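Local structure of cerato-platanin-like protein (Moniliophthora perniciosa, 3SUK) at residues Asp84-Asn88 / Gly89-Ala93. The protein is of unknown function but is a secreted member of the cerato-platanin family, with a double-psi beta-barrel fold. Residues are numbered along the deposited sequence; the frame is centred on the assembly and turned at random.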
ATOM      1  N   ASP A  84       3.756  -4.242  -4.469  1.00  7.99           N
ATOM      2  CA  ASP A  84       4.716  -3.813  -5.491  1.00  8.95           C
ATOM      3  C   ASP A  84       5.948  -3.291  -4.759  1.00  8.30           C
ATOM      4  O   ASP A  84       5.885  -3.047  -3.592  1.00  9.26           O
ATOM      5  CB  ASP A  84       4.057  -2.734  -6.365  1.00  8.75           C
ATOM      6  CG  ASP A  84       4.740  -2.496  -7.725  1.00  8.84           C
ATOM      7  OD1 ASP A  84       5.655  -3.213  -8.058  1.00  9.99           O
ATOM      8  OD2 ASP A  84       4.276  -1.547  -8.363  1.00 10.65           O
ATOM      9  N   HIS A  85       7.038  -3.159  -5.489  1.00  9.06           N
ATOM     10  CA  HIS A  85       8.278  -2.562  -5.004  1.00  8.10           C
ATOM     11  C   HIS A  85       8.225  -1.031  -5.050  1.00  8.99           C
ATOM     12  O   HIS A  85       7.848  -0.512  -6.004  1.00 10.80           O
ATOM     13  CB  HIS A  85       9.454  -3.063  -5.883  1.00 10.90           C
ATOM     14  CG  HIS A  85      10.744  -2.316  -5.656  1.00  9.11           C
ATOM     15  ND1 HIS A  85      11.518  -2.488  -4.539  1.00 11.19           N
ATOM     16  CD2 HIS A  85      11.355  -1.360  -6.385  1.00 14.65           C
ATOM     17  CE1 HIS A  85      12.571  -1.700  -4.603  1.00 13.85           C
ATOM     18  NE2 HIS A  85      12.498  -1.015  -5.720  1.00 13.61           N
ATOM     19  N   ALA A  86       8.702  -0.389  -3.986  1.00  9.76           N
ATOM     20  CA  ALA A  86       8.951   1.056  -3.949  1.00  9.20           C
ATOM     21  C   ALA A  86      10.425   1.231  -3.630  1.00 10.00           C
ATOM     22  O   ALA A  86      11.017   0.426  -2.988  1.00  9.95           O
ATOM     23  CB  ALA A  86       8.122   1.695  -2.864  1.00  9.13           C
ATOM     24  N   GLY A  87      10.993   2.314  -4.110  1.00 11.06           N
ATOM     25  CA  GLY A  87      12.361   2.641  -3.790  1.00 11.40           C
ATOM     26  C   GLY A  87      12.577   3.091  -2.360  1.00 12.26           C
ATOM     27  O   GLY A  87      13.632   2.999  -1.882  1.00 11.86           O
ATOM     28  N   ASN A  88      11.583   3.681  -1.737  1.00 11.03           N
ATOM     29  CA  ASN A  88      11.768   4.285  -0.417  1.00 12.07           C
ATOM     30  C   ASN A  88      10.447   4.421   0.363  1.00  9.57           C
ATOM     31  O   ASN A  88       9.729   5.337   0.129  1.00 12.29           O
ATOM     32  CB  ASN A  88      12.423   5.673  -0.643  1.00 14.81           C
ATOM     33  CG  ASN A  88      12.595   6.479   0.586  1.00 12.98           C
ATOM     34  OD1 ASN A  88      12.741   5.989   1.639  1.00 16.15           O
ATOM     35  ND2 ASN A  88      12.673   7.763   0.392  1.00 17.58           N
ATOM     36  N   GLY A  89      10.217   3.566   1.329  1.00  9.64           N
ATOM     37  CA  GLY A  89       8.936   3.529   2.024  1.00 10.12           C
ATOM     38  C   GLY A  89       7.742   3.119   1.160  1.00  7.52           C
ATOM     39  O   GLY A  89       7.848   2.185   0.419  1.00  8.85           O
ATOM     40  N   PHE A  90       6.656   3.861   1.266  1.00  8.53           N
ATOM     41  CA  PHE A  90       5.413   3.480   0.585  1.00  7.91           C
ATOM     42  C   PHE A  90       5.043   4.423  -0.553  1.00  7.92           C
ATOM     43  O   PHE A  90       5.112   5.619  -0.420  1.00  8.12           O
ATOM     44  CB  PHE A  90       4.195   3.495   1.551  1.00  8.29           C
ATOM     45  CG  PHE A  90       4.236   2.474   2.649  1.00  8.67           C
ATOM     46  CD1 PHE A  90       3.856   1.190   2.396  1.00  8.98           C
ATOM     47  CD2 PHE A  90       4.545   2.835   3.958  1.00  9.54           C
ATOM     48  CE1 PHE A  90       3.871   0.268   3.385  1.00  8.59           C
ATOM     49  CE2 PHE A  90       4.565   1.889   4.957  1.00 11.20           C
ATOM     50  CZ  PHE A  90       4.191   0.611   4.640  1.00 10.26           C
ATOM     51  N   ASN A  91       4.609   3.845  -1.656  1.00  7.93           N
ATOM     52  CA  ASN A  91       3.883   4.581  -2.671  1.00  8.77           C
ATOM     53  C   ASN A  91       2.463   3.996  -2.758  1.00  7.83           C
ATOM     54  O   ASN A  91       2.276   2.937  -3.209  1.00  9.70           O
ATOM     55  CB  ASN A  91       4.519   4.438  -4.060  1.00  9.71           C
ATOM     56  CG  ASN A  91       6.012   4.690  -4.094  1.00 10.93           C
ATOM     57  OD1 ASN A  91       6.575   5.414  -3.331  1.00 13.82           O
ATOM     58  ND2 ASN A  91       6.633   4.051  -5.029  1.00 12.93           N
ATOM     59  N   VAL A  92       1.489   4.784  -2.336  1.00  7.51           N
ATOM     60  CA  VAL A  92       0.120   4.294  -2.173  1.00  7.88           C
ATOM     61  C   VAL A  92      -0.893   4.958  -3.090  1.00  7.50           C
ATOM     62  O   VAL A  92      -0.640   5.943  -3.657  1.00  7.74           O
ATOM     63  CB  VAL A  92      -0.361   4.386  -0.675  1.00  6.81           C
ATOM     64  CG1 VAL A  92       0.673   3.665   0.239  1.00  8.92           C
ATOM     65  CG2 VAL A  92      -0.628   5.846  -0.246  1.00  8.87           C
ATOM     66  N   ALA A  93      -2.075   4.368  -3.186  1.00  7.30           N
ATOM     67  CA  ALA A  93      -3.125   5.004  -3.984  1.00  7.69           C
ATOM     68  C   ALA A  93      -3.394   6.383  -3.379  1.00  7.64           C
ATOM     69  O   ALA A  93      -3.375   6.558  -2.202  1.00  7.83           O
ATOM     70  CB  ALA A  93      -4.389   4.146  -3.965  1.00  7.36           C
TER
HETATM   71  O   HOH W   1       9.338   3.642  -6.206  1.00 16.48           O
HETATM   72  O   HOH W   2       9.240   5.207  -2.845  1.00 15.56           O
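Ala-86 and Asn-91 meet across the turn that leads into strand 90-92. The methyl CB of Ala-86 lies 3.5 Å from ND2 of Asn-91 and 3.3 Å from the carbonyl O of Gly-89. No direct hydrogen bond joins 84-88 to 89-93. Two waters bridge them instead, one at each end of the Asn-91 amide. ND2 donates to water 1 at 3.0 Å, and the same water accepts from Gly-87 N at 3.0 Å. OD1 accepts from water 2 at 2.7 Å, and that water accepts from Asn-88 N at 3.0 Å. The side-chain amide thus spans two successive backbone N-H groups of the loop. With CG anti to the carbonyl carbon (chi1 -49°), the amide reaches back with one flat face over the Ala-86 methyl. A leucine in its place would probably leave both waters without their amide partner and the Gly-87 and Asn-88 N-H groups less firmly tied to the strand. The turn belongs to the double-psi beta-barrel of the cerato-platanin family. It links strand 74-83 to strand 90-92, which runs between strands 4-8 and 47-50. Gly-89 makes the bend with a positive phi of 65°, and a CB there would clash with Asn-88 O. The N of Gly-89 donates to Ser-51 OG, and Ala-49 of strand 47-50 touches the side chains of both Ala-86 and Asn-91. Arg-7 NH1 adds weak hydrogen bonds to Asn-91 OD1, Asn-88 O and Phe-90 O. The CB of Phe-90 points away from the loop, and its ring meets that of Tyr-65 edge-to-face.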